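Local coordinates for protein putative hyaluronoglucosaminidase (PDB 6PWI) that probably acts as a secreted hexosaminidase of glycoside hydrolase family 84, this chain holding its N-terminal alpha/beta domain, catalytic barrel and following helical region, at residues A[59-64]-A[101-106]; A[63-68]-A[142-147]; A[429-434]-A[544-549]. One frame throughout, in Å; residues are numbered along the deposited sequence.

Contacts 1 and 2 lie side by side in the N-terminal alpha/beta domain, with centres 9 Å apart. They start from the same part of the chain: strand 55-60 runs into 59-64, and 63-68 leads into helix 66-78. Contact 1 ties this part to the start of helix 106-114, and contact 2 ties it to the start of helix 144-158. Contact 3 comes later in the chain, on the opposite side of its centre, about 42 Å from contact 1 and 33 Å from contact 2 between centres. Contacts 1 and 2 thus belong to the packing of one domain, contact 3 to the join between barrel and helical region. All lie away from the predicted proton donor, Asp299.

Contact 1. Residues A[59-64]-A[101-106]; sequences VFEEGI and NNSEGV
The hydroxyl OG of Ser103 has three hydrogen-bonding partners: Glu61 OE1 across the contact, Gly105 N and Ile100 O. Ser103 OG donates to Glu61 OE1 at 2.6 Å. The hydroxyl comes from above the carboxylate plane, 35° out of it. Ser103 OG also accepts from Gly105 N at 3.0 Å, which makes an ST turn. The first torsion of Ser103 explains this: OG sits between the backbone N and the carbonyl carbon (chi1 72°), folded back over its own loop. Ile100 O lies within hydrogen-bonding distance too, and competes with Glu61 OE1 for the same proton.

Glu61 reaches the loop with a chain extended beyond CG. Its two oxygens do different work. OE1 takes the serine and also Ile100 N, just before the loop. OE2 lies alongside Gly105 and accepts a hydrogen bond from Asp108 N, in the first turn of helix 106-114. Gly105 is the N-cap of that helix, so the carboxylate sits near a helix N-terminus, which would probably stabilise its negative charge. The acid is buried, and these bonds satisfy both of its oxygens.

The apolar part is small. Val59 CG1 meets Val106 CG1 at 4.2 Å. The loop is also tied to the helix from within: Asp108 OD2 accepts from Glu104 N.

The contact sits at the end of strand 55-60. That strand pairs in parallel with strand 94-100, and Glu61 still shares a backbone hydrogen bond with Ile98. Beyond it the chain makes a type I turn from Glu61 to Ile64 towards helix 66-78. The 101-106 loop leaves strand 94-100 and enters helix 106-114, so Glu61, just past the end of strand 55-60, joins that strand to the neighbouring strand-to-helix connection.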
# COMPACT_ATOMS: atom_id res chain seq x y z
N VAL A 59 -12.92 -4.95 -29.32
CA VAL A 59 -13.94 -3.93 -29.51
C VAL A 59 -13.92 -3.00 -28.30
O VAL A 59 -14.25 -3.42 -27.20
CB VAL A 59 -15.33 -4.57 -29.69
CG1 VAL A 59 -16.42 -3.52 -29.88
CG2 VAL A 59 -15.34 -5.59 -30.81
N PHE A 60 -13.54 -1.74 -28.52
CA PHE A 60 -13.63 -0.72 -27.49
C PHE A 60 -14.79 0.22 -27.81
O PHE A 60 -14.89 0.74 -28.91
CB PHE A 60 -12.38 0.16 -27.45
CG PHE A 60 -11.07 -0.54 -27.22
CD1 PHE A 60 -10.79 -1.18 -26.02
CD2 PHE A 60 -10.07 -0.49 -28.19
CE1 PHE A 60 -9.57 -1.80 -25.82
CE2 PHE A 60 -8.85 -1.10 -27.98
CZ PHE A 60 -8.60 -1.76 -26.79
N GLU A 61 -15.64 0.48 -26.81
CA GLU A 61 -16.63 1.53 -26.92
C GLU A 61 -15.91 2.88 -26.93
O GLU A 61 -14.74 2.97 -26.58
CB GLU A 61 -17.59 1.47 -25.74
CG GLU A 61 -18.58 0.32 -25.84
CD GLU A 61 -19.73 0.48 -24.87
OE1 GLU A 61 -19.71 1.44 -24.07
OE2 GLU A 61 -20.65 -0.37 -24.91
N GLU A 62 -16.65 3.92 -27.32
CA GLU A 62 -16.13 5.26 -27.52
C GLU A 62 -15.72 5.90 -26.19
O GLU A 62 -14.88 6.80 -26.18
CB GLU A 62 -17.16 6.12 -28.26
CG GLU A 62 -17.37 5.69 -29.71
CD GLU A 62 -16.18 5.92 -30.63
OE1 GLU A 62 -15.54 6.99 -30.50
OE2 GLU A 62 -15.89 5.04 -31.47
N GLY A 63 -16.31 5.44 -25.08
CA GLY A 63 -16.05 6.01 -23.77
C GLY A 63 -14.74 5.53 -23.12
O GLY A 63 -14.34 6.08 -22.10
N ILE A 64 -14.11 4.51 -23.72
CA ILE A 64 -12.90 3.89 -23.18
C ILE A 64 -11.69 4.73 -23.58
O ILE A 64 -11.50 5.03 -24.76
CB ILE A 64 -12.81 2.42 -23.68
CG1 ILE A 64 -14.05 1.59 -23.34
CG2 ILE A 64 -11.53 1.75 -23.20
CD1 ILE A 64 -14.51 1.65 -21.90
N ASN A 101 -21.33 0.84 -18.79
CA ASN A 101 -22.74 0.59 -18.50
C ASN A 101 -23.58 1.81 -18.88
O ASN A 101 -23.19 2.95 -18.59
CB ASN A 101 -22.91 0.21 -17.04
CG ASN A 101 -24.36 0.10 -16.64
OD1 ASN A 101 -25.06 -0.81 -17.09
ND2 ASN A 101 -24.81 1.04 -15.83
N ASN A 102 -24.72 1.55 -19.55
CA ASN A 102 -25.70 2.53 -19.97
C ASN A 102 -25.16 3.48 -21.04
O ASN A 102 -25.65 4.61 -21.15
CB ASN A 102 -26.26 3.36 -18.81
CG ASN A 102 -27.24 2.61 -17.94
OD1 ASN A 102 -27.66 1.50 -18.27
ND2 ASN A 102 -27.61 3.22 -16.83
N SER A 103 -24.19 3.04 -21.85
CA SER A 103 -23.66 3.86 -22.93
C SER A 103 -24.49 3.67 -24.20
O SER A 103 -24.46 4.52 -25.09
CB SER A 103 -22.22 3.53 -23.19
OG SER A 103 -22.12 2.26 -23.82
N GLU A 104 -25.21 2.54 -24.26
CA GLU A 104 -25.93 2.03 -25.43
C GLU A 104 -24.96 1.83 -26.59
O GLU A 104 -25.35 1.89 -27.75
CB GLU A 104 -27.14 2.88 -25.80
CG GLU A 104 -27.99 3.20 -24.60
CD GLU A 104 -29.47 3.41 -24.87
OE1 GLU A 104 -30.14 2.43 -25.25
OE2 GLU A 104 -29.94 4.54 -24.69
N GLY A 105 -23.69 1.60 -26.23
CA GLY A 105 -22.67 1.16 -27.16
C GLY A 105 -22.75 -0.34 -27.38
O GLY A 105 -23.57 -1.04 -26.77
N VAL A 106 -21.88 -0.83 -28.27
CA VAL A 106 -21.88 -2.22 -28.71
C VAL A 106 -21.78 -3.14 -27.50
O VAL A 106 -22.51 -4.13 -27.41
CB VAL A 106 -20.75 -2.47 -29.73
CG1 VAL A 106 -20.64 -3.94 -30.11
CG2 VAL A 106 -20.91 -1.60 -30.96

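Contact 2. Residues A[63-68]-A[142-147]; sequences GIDEAT and KNTDSA. With EDO (1,2-ethanediol), chain I.
Thr144 packs tightly against the start of helix 66-78, and its OG1 stands between two partners. Asp65 N donates to Thr144 OG1 at 3.1 Å, with an N-H...O angle of 159°. Thr144 OG1 in turn donates to Thr68 OG1 at 3.2 Å. With OG1 anti to the backbone N (chi1 -162°), OG1 faces Asp65 N and Thr68 OG1, and Thr144 CG2 lies against the aspartate carboxylate, 3.4 Å from Asp65 OD2. The Asp65 and Thr144 side chains meet at about a right angle. Deeper in, Ala147 CB touches Ile64 CD1 at 4.1 Å and Thr68 CG2 at 4.2 Å. Ile98 of strand 94-100 lines this apolar floor, touching both Ile64 and Ala147.

The outer side is looser and charged. The carboxylates of Asp65 and Asp145 come near each other without touching, and Lys248 forms salt bridges with both, which would offset their like charges. Lys142, which does not touch 63-68, hydrogen-bonds through NZ to a 1,2-ethanediol, probably from the crystallisation liquor, and to Phe122 O and Asn124 O.

Each helix is capped at its own start. Asp65 OD1 accepts from Thr68 N, nearly along its C-O axis, and also from Thr68 OG1. Asn143 OD1 likewise accepts from Ser146 N at 3.0 Å and from Ser146 OG. The result is two N-capped helices that begin side by side over a mixed beta sheet. This is the alpha/beta layering of the N-terminal domain, which belongs to the glycosyl hydrolase family 20 domain 2 type.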
# COMPACT_ATOMS: atom_id res chain seq x y z
N GLY A 63 -16.31 5.44 -25.08
CA GLY A 63 -16.05 6.01 -23.77
C GLY A 63 -14.74 5.53 -23.12
O GLY A 63 -14.34 6.08 -22.10
N ILE A 64 -14.11 4.51 -23.72
CA ILE A 64 -12.90 3.89 -23.18
C ILE A 64 -11.69 4.73 -23.58
O ILE A 64 -11.50 5.03 -24.76
CB ILE A 64 -12.81 2.42 -23.68
CG1 ILE A 64 -14.05 1.59 -23.34
CG2 ILE A 64 -11.53 1.75 -23.20
CD1 ILE A 64 -14.51 1.65 -21.90
N ASP A 65 -10.87 5.13 -22.59
CA ASP A 65 -9.78 6.07 -22.81
C ASP A 65 -8.50 5.32 -23.20
O ASP A 65 -8.47 4.09 -23.19
CB ASP A 65 -9.58 7.04 -21.64
CG ASP A 65 -9.05 6.43 -20.34
OD1 ASP A 65 -8.48 5.31 -20.38
OD2 ASP A 65 -9.22 7.10 -19.29
N GLU A 66 -7.45 6.08 -23.54
CA GLU A 66 -6.24 5.49 -24.09
C GLU A 66 -5.56 4.60 -23.05
O GLU A 66 -5.06 3.52 -23.40
CB GLU A 66 -5.29 6.55 -24.66
CG GLU A 66 -5.65 7.01 -26.07
CD GLU A 66 -5.62 5.97 -27.19
OE1 GLU A 66 -4.55 5.34 -27.38
OE2 GLU A 66 -6.66 5.79 -27.87
N ALA A 67 -5.53 5.05 -21.79
CA ALA A 67 -4.90 4.30 -20.72
C ALA A 67 -5.56 2.92 -20.57
O ALA A 67 -4.89 1.93 -20.30
CB ALA A 67 -4.93 5.09 -19.44
N THR A 68 -6.88 2.88 -20.78
CA THR A 68 -7.68 1.68 -20.63
C THR A 68 -7.46 0.74 -21.82
O THR A 68 -7.42 -0.47 -21.65
CB THR A 68 -9.14 2.05 -20.32
OG1 THR A 68 -9.13 3.02 -19.26
CG2 THR A 68 -10.00 0.88 -19.90
N LYS A 142 -18.79 1.04 -14.79
CA LYS A 142 -19.66 2.20 -14.64
C LYS A 142 -19.03 3.39 -15.35
O LYS A 142 -19.74 4.32 -15.74
CB LYS A 142 -19.96 2.50 -13.17
CG LYS A 142 -18.77 2.94 -12.33
CD LYS A 142 -19.15 3.23 -10.89
CE LYS A 142 -20.19 4.33 -10.73
NZ LYS A 142 -20.74 4.36 -9.36
N ASN A 143 -17.71 3.34 -15.52
CA ASN A 143 -16.96 4.34 -16.27
C ASN A 143 -15.66 3.70 -16.75
O ASN A 143 -15.42 2.52 -16.48
CB ASN A 143 -16.72 5.60 -15.45
CG ASN A 143 -16.16 5.28 -14.07
OD1 ASN A 143 -15.20 4.52 -13.95
ND2 ASN A 143 -16.78 5.83 -13.04
N THR A 144 -14.82 4.49 -17.42
CA THR A 144 -13.59 3.98 -18.00
C THR A 144 -12.63 3.49 -16.91
O THR A 144 -12.01 2.44 -17.07
CB THR A 144 -13.00 4.96 -19.03
OG1 THR A 144 -12.06 4.25 -19.84
CG2 THR A 144 -12.36 6.19 -18.42
N ASP A 145 -12.54 4.24 -15.80
CA ASP A 145 -11.71 3.86 -14.66
C ASP A 145 -12.07 2.45 -14.18
O ASP A 145 -11.19 1.63 -13.94
CB ASP A 145 -11.82 4.87 -13.51
CG ASP A 145 -11.19 6.23 -13.78
OD1 ASP A 145 -10.35 6.33 -14.70
OD2 ASP A 145 -11.54 7.18 -13.06
N SER A 146 -13.38 2.18 -14.06
CA SER A 146 -13.87 0.89 -13.59
C SER A 146 -13.62 -0.21 -14.63
O SER A 146 -13.37 -1.36 -14.27
CB SER A 146 -15.31 0.97 -13.22
OG SER A 146 -15.51 1.99 -12.25
N ALA A 147 -13.70 0.15 -15.92
CA ALA A 147 -13.39 -0.81 -16.96
C ALA A 147 -11.93 -1.24 -16.81
O ALA A 147 -11.62 -2.43 -16.90
CB ALA A 147 -13.68 -0.26 -18.34
C1 EDO I . -18.10 7.08 -7.26
O1 EDO I . -19.23 6.24 -7.14
C2 EDO I . -16.98 6.35 -7.89
O2 EDO I . -17.45 5.21 -8.59

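Contact 3. Residues A[429-434]-A[544-549]; sequences AQASKV and SEIKGW
Glu545 supplies the polar contact by offering its carboxylate to the backbone N-H groups of Gln430 and Ala431. Gln430 N donates to the syn lone pair of Glu545 OE1 at 3.1 Å, nearly straight, with an N-H...O angle of 171°. Ala431 N donates to Glu545 OE2 at 3.0 Å. One carboxylate thus holds two successive backbone N-H groups. A chain extended beyond CG (chi2 175°) carries it there. One water adds a bridge: it accepts from Ala429 N at 2.9 Å and donates to Glu545 OE1.

Apolar packing is slight. Ala431 CB meets Ile546 CG2 at 4.2 Å.

The end of Gln430 turns away to other partners. Its NE2 donates to Asp198, and its OE1 accepts from Lys433 NZ, which forms a salt bridge with Asp198.

Residues 429-434 follow strand 418-423, the eighth strand of the barrel, and run into helix 433-444. Helix 540-572 belongs to the helical region after it. In this chain the contact therefore joins the closing beta-alpha unit of the barrel to the helical region. The barrel itself is the (beta/alpha)8 fold of family 84 enzymes.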
# COMPACT_ATOMS: atom_id res chain seq x y z
N ALA A 429 11.10 2.30 -0.06
CA ALA A 429 9.96 2.26 -0.96
C ALA A 429 9.57 0.82 -1.30
O ALA A 429 8.41 0.44 -1.15
CB ALA A 429 10.22 3.09 -2.19
N GLN A 430 10.54 0.01 -1.73
CA GLN A 430 10.29 -1.36 -2.16
C GLN A 430 9.71 -2.19 -1.01
O GLN A 430 8.74 -2.91 -1.20
CB GLN A 430 11.56 -1.98 -2.74
CG GLN A 430 12.04 -1.30 -4.02
CD GLN A 430 11.13 -1.58 -5.19
OE1 GLN A 430 10.71 -2.71 -5.42
NE2 GLN A 430 10.81 -0.54 -5.94
N ALA A 431 10.30 -2.07 0.19
CA ALA A 431 9.84 -2.77 1.38
C ALA A 431 8.39 -2.41 1.71
O ALA A 431 7.67 -3.20 2.31
CB ALA A 431 10.75 -2.45 2.54
N SER A 432 7.97 -1.21 1.30
CA SER A 432 6.62 -0.72 1.57
C SER A 432 5.57 -1.48 0.76
O SER A 432 4.38 -1.37 1.04
CB SER A 432 6.53 0.76 1.33
OG SER A 432 7.30 1.46 2.30
N LYS A 433 6.01 -2.24 -0.25
CA LYS A 433 5.05 -2.90 -1.13
C LYS A 433 4.15 -3.85 -0.35
O LYS A 433 3.01 -4.08 -0.78
CB LYS A 433 5.72 -3.59 -2.32
CG LYS A 433 6.19 -2.64 -3.42
CD LYS A 433 7.04 -3.33 -4.44
CE LYS A 433 7.49 -2.44 -5.58
NZ LYS A 433 7.96 -3.29 -6.69
N VAL A 434 4.64 -4.37 0.79
CA VAL A 434 3.90 -5.30 1.63
C VAL A 434 2.63 -4.61 2.13
O VAL A 434 1.53 -5.16 2.02
CB VAL A 434 4.77 -5.84 2.78
CG1 VAL A 434 3.98 -6.70 3.75
CG2 VAL A 434 6.00 -6.59 2.28
N SER A 544 19.20 -3.52 -2.49
CA SER A 544 20.09 -2.54 -1.88
C SER A 544 19.41 -1.83 -0.71
O SER A 544 20.06 -1.46 0.26
CB SER A 544 20.63 -1.57 -2.89
OG SER A 544 19.64 -0.64 -3.27
N GLU A 545 18.08 -1.70 -0.80
CA GLU A 545 17.27 -1.06 0.22
C GLU A 545 17.33 -1.85 1.54
O GLU A 545 17.49 -1.26 2.60
CB GLU A 545 15.83 -1.06 -0.26
CG GLU A 545 15.11 0.24 -0.00
CD GLU A 545 13.71 0.21 -0.61
OE1 GLU A 545 13.52 0.82 -1.71
OE2 GLU A 545 12.82 -0.42 0.00
N ILE A 546 17.17 -3.18 1.46
CA ILE A 546 16.95 -3.98 2.66
C ILE A 546 18.22 -4.68 3.14
O ILE A 546 18.20 -5.31 4.20
CB ILE A 546 15.77 -4.96 2.48
CG1 ILE A 546 16.10 -6.09 1.50
CG2 ILE A 546 14.49 -4.22 2.10
CD1 ILE A 546 15.12 -7.23 1.54
N LYS A 547 19.33 -4.54 2.40
CA LYS A 547 20.56 -5.30 2.60
C LYS A 547 21.02 -5.29 4.06
O LYS A 547 21.37 -6.34 4.61
CB LYS A 547 21.67 -4.78 1.69
CG LYS A 547 22.89 -5.68 1.57
CD LYS A 547 24.11 -4.99 0.97
CE LYS A 547 25.35 -5.86 0.97
NZ LYS A 547 25.79 -6.17 2.35
N GLY A 548 21.05 -4.10 4.68
CA GLY A 548 21.52 -3.93 6.05
C GLY A 548 20.70 -4.76 7.05
O GLY A 548 21.25 -5.28 8.01
N TRP A 549 19.39 -4.88 6.79
CA TRP A 549 18.50 -5.66 7.64
C TRP A 549 18.75 -7.15 7.46
O TRP A 549 18.70 -7.91 8.42
CB TRP A 549 17.04 -5.28 7.38
CG TRP A 549 16.65 -4.00 8.05
CD1 TRP A 549 16.15 -3.85 9.31
CD2 TRP A 549 16.75 -2.67 7.51
NE1 TRP A 549 15.92 -2.53 9.58
CE2 TRP A 549 16.27 -1.78 8.50
CE3 TRP A 549 17.17 -2.14 6.28
CZ2 TRP A 549 16.22 -0.40 8.30
CZ3 TRP A 549 17.11 -0.78 6.08
CH2 TRP A 549 16.65 0.08 7.08
O HOH W 1 13.41 3.71 -0.99